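Local coordinates for protein nicotinate phosphoribosyltransferase (Porphyromonas gingivalis, PDB 2IM5) that probably makes nicotinate mononucleotide from nicotinate and phosphoribosyl diphosphate with the help of ATP, a step of NAD biosynthesis, at residues T117-E120 / T121-A125. Sequence-based numbering, arbitrary orientation.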
ATOM      1  N   THR A 117      -9.358   6.791  -5.341  1.00 16.24           N
ATOM      2  CA  THR A 117      -8.335   6.070  -4.606  1.00 16.62           C
ATOM      3  C   THR A 117      -7.957   4.794  -5.382  1.00 16.92           C
ATOM      4  O   THR A 117      -6.838   4.306  -5.284  1.00 17.76           O
ATOM      5  CB  THR A 117      -8.814   5.690  -3.186  1.00 16.91           C
ATOM      6  OG1 THR A 117      -7.720   5.114  -2.462  1.00 18.74           O
ATOM      7  CG2 THR A 117      -9.964   4.688  -3.244  1.00 15.19           C
ATOM      8  N   LEU A 118      -8.895   4.275  -6.169  1.00 17.07           N
ATOM      9  CA  LEU A 118      -8.662   3.061  -6.949  1.00 18.29           C
ATOM     10  C   LEU A 118      -7.660   3.220  -8.107  1.00 18.45           C
ATOM     11  O   LEU A 118      -7.178   2.226  -8.638  1.00 17.05           O
ATOM     12  CB  LEU A 118      -9.995   2.527  -7.490  1.00 17.24           C
ATOM     13  CG  LEU A 118     -11.083   2.281  -6.433  1.00 19.72           C
ATOM     14  CD1 LEU A 118     -12.360   1.805  -7.118  1.00 18.11           C
ATOM     15  CD2 LEU A 118     -10.602   1.245  -5.414  1.00 18.35           C
ATOM     16  N   TRP A 119      -7.350   4.459  -8.488  1.00 17.74           N
ATOM     17  CA  TRP A 119      -6.406   4.720  -9.574  1.00 18.46           C
ATOM     18  C   TRP A 119      -4.939   4.479  -9.206  1.00 20.14           C
ATOM     19  O   TRP A 119      -4.154   4.036 -10.041  1.00 20.86           O
ATOM     20  CB  TRP A 119      -6.509   6.179 -10.057  1.00 17.84           C
ATOM     21  CG  TRP A 119      -7.685   6.517 -10.922  1.00 17.20           C
ATOM     22  CD1 TRP A 119      -8.716   7.358 -10.607  1.00 18.05           C
ATOM     23  CD2 TRP A 119      -7.913   6.090 -12.275  1.00 16.54           C
ATOM     24  NE1 TRP A 119      -9.564   7.487 -11.679  1.00 17.48           N
ATOM     25  CE2 TRP A 119      -9.100   6.720 -12.716  1.00 16.28           C
ATOM     26  CE3 TRP A 119      -7.227   5.241 -13.157  1.00 16.80           C
ATOM     27  CZ2 TRP A 119      -9.621   6.530 -14.003  1.00 15.44           C
ATOM     28  CZ3 TRP A 119      -7.741   5.050 -14.438  1.00 17.57           C
ATOM     29  CH2 TRP A 119      -8.931   5.694 -14.849  1.00 17.07           C
ATOM     30  N   GLU A 120      -4.572   4.772  -7.959  1.00 20.28           N
ATOM     31  CA  GLU A 120      -3.180   4.663  -7.511  1.00 21.78           C
ATOM     32  C   GLU A 120      -2.323   3.492  -7.978  1.00 22.42           C
ATOM     33  O   GLU A 120      -1.373   3.682  -8.743  1.00 22.10           O
ATOM     34  CB  GLU A 120      -3.084   4.723  -5.985  1.00 20.75           C
ATOM     35  CG  GLU A 120      -1.631   4.864  -5.504  1.00 23.50           C
ATOM     36  CD  GLU A 120      -1.395   4.315  -4.104  1.00 23.86           C
ATOM     37  OE1 GLU A 120      -2.377   3.892  -3.459  1.00 25.09           O
ATOM     38  OE2 GLU A 120      -0.227   4.299  -3.647  1.00 23.12           O
ATOM     39  N   THR A 121      -2.636   2.294  -7.492  1.00 22.70           N
ATOM     40  CA  THR A 121      -1.859   1.112  -7.831  1.00 23.64           C
ATOM     41  C   THR A 121      -1.806   0.789  -9.324  1.00 23.53           C
ATOM     42  O   THR A 121      -0.729   0.550  -9.863  1.00 23.70           O
ATOM     43  CB  THR A 121      -2.352  -0.123  -7.032  1.00 26.18           C
ATOM     44  OG1 THR A 121      -2.067   0.067  -5.638  1.00 25.89           O
ATOM     45  CG2 THR A 121      -1.638  -1.388  -7.497  1.00 25.57           C
ATOM     46  N   PRO A 122      -2.963   0.774 -10.012  1.00 22.37           N
ATOM     47  CA  PRO A 122      -2.954   0.473 -11.446  1.00 21.81           C
ATOM     48  C   PRO A 122      -2.086   1.460 -12.236  1.00 22.19           C
ATOM     49  O   PRO A 122      -1.290   1.057 -13.089  1.00 21.00           O
ATOM     50  CB  PRO A 122      -4.429   0.575 -11.827  1.00 22.84           C
ATOM     51  CG  PRO A 122      -5.132   0.190 -10.562  1.00 20.20           C
ATOM     52  CD  PRO A 122      -4.344   0.915  -9.515  1.00 21.44           C
ATOM     53  N   ILE A 123      -2.235   2.751 -11.953  1.00 21.46           N
ATOM     54  CA  ILE A 123      -1.448   3.765 -12.652  1.00 22.06           C
ATOM     55  C   ILE A 123       0.054   3.595 -12.435  1.00 21.02           C
ATOM     56  O   ILE A 123       0.831   3.701 -13.380  1.00 21.49           O
ATOM     57  CB  ILE A 123      -1.877   5.199 -12.245  1.00 22.97           C
ATOM     58  CG1 ILE A 123      -3.265   5.497 -12.829  1.00 23.05           C
ATOM     59  CG2 ILE A 123      -0.853   6.225 -12.742  1.00 21.78           C
ATOM     60  CD1 ILE A 123      -3.772   6.912 -12.565  1.00 24.10           C
ATOM     61  N   LEU A 124       0.466   3.326 -11.201  1.00 21.10           N
ATOM     62  CA  LEU A 124       1.884   3.138 -10.929  1.00 21.42           C
ATOM     63  C   LEU A 124       2.405   1.883 -11.637  1.00 21.94           C
ATOM     64  O   LEU A 124       3.502   1.889 -12.202  1.00 21.07           O
ATOM     65  CB  LEU A 124       2.134   3.045  -9.419  1.00 20.07           C
ATOM     66  CG  LEU A 124       1.981   4.362  -8.643  1.00 20.08           C
ATOM     67  CD1 LEU A 124       2.016   4.083  -7.152  1.00 19.91           C
ATOM     68  CD2 LEU A 124       3.078   5.341  -9.039  1.00 19.03           C
ATOM     69  N   ALA A 125       1.614   0.811 -11.612  1.00 21.20           N
ATOM     70  CA  ALA A 125       2.015  -0.437 -12.260  1.00 21.84           C
ATOM     71  C   ALA A 125       2.112  -0.224 -13.767  1.00 21.38           C
ATOM     72  O   ALA A 125       2.982  -0.786 -14.421  1.00 20.59           O
ATOM     73  CB  ALA A 125       1.010  -1.538 -11.958  1.00 21.43           C
TER
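I123 and L124 reach back four residues through i-to-i+4 backbone bonds: I123 N gives its hydrogen to W119 O at 3.0 Å, and L124 N donates to E120 O at 3.1 Å. P122 has no N-H to offer. The edge of its ring instead comes against two carbonyl oxygens, with P122 CD 3.2 Å from both L118 O and W119 O and P122 CG 3.5 Å from L118 O. Apolar contacts run along one flank, where I123 CD1 lies 3.8 Å from W119 CB and meets the indole obliquely at W119 CE3 (3.9 Å). This N-terminal part of helix 120-134, in the N-terminal domain of the NAPRTase family, is buried against strand 347-355 of the antiparallel sheet, whose M349 touches E120, I123 and L124. The polar ends turn to other parts of the chain. E120 runs out extended beyond CG, chi1 of -170° placing CG opposite the backbone N; E120 CG passes L124 CD1 at 4.1 Å, and the carboxylate goes on to salt bridges with K14 and R168, while Y13 OH also bonds to OE1. W119 NE1 is hydrogen-bonded to E94, and T121 OG1 to D11.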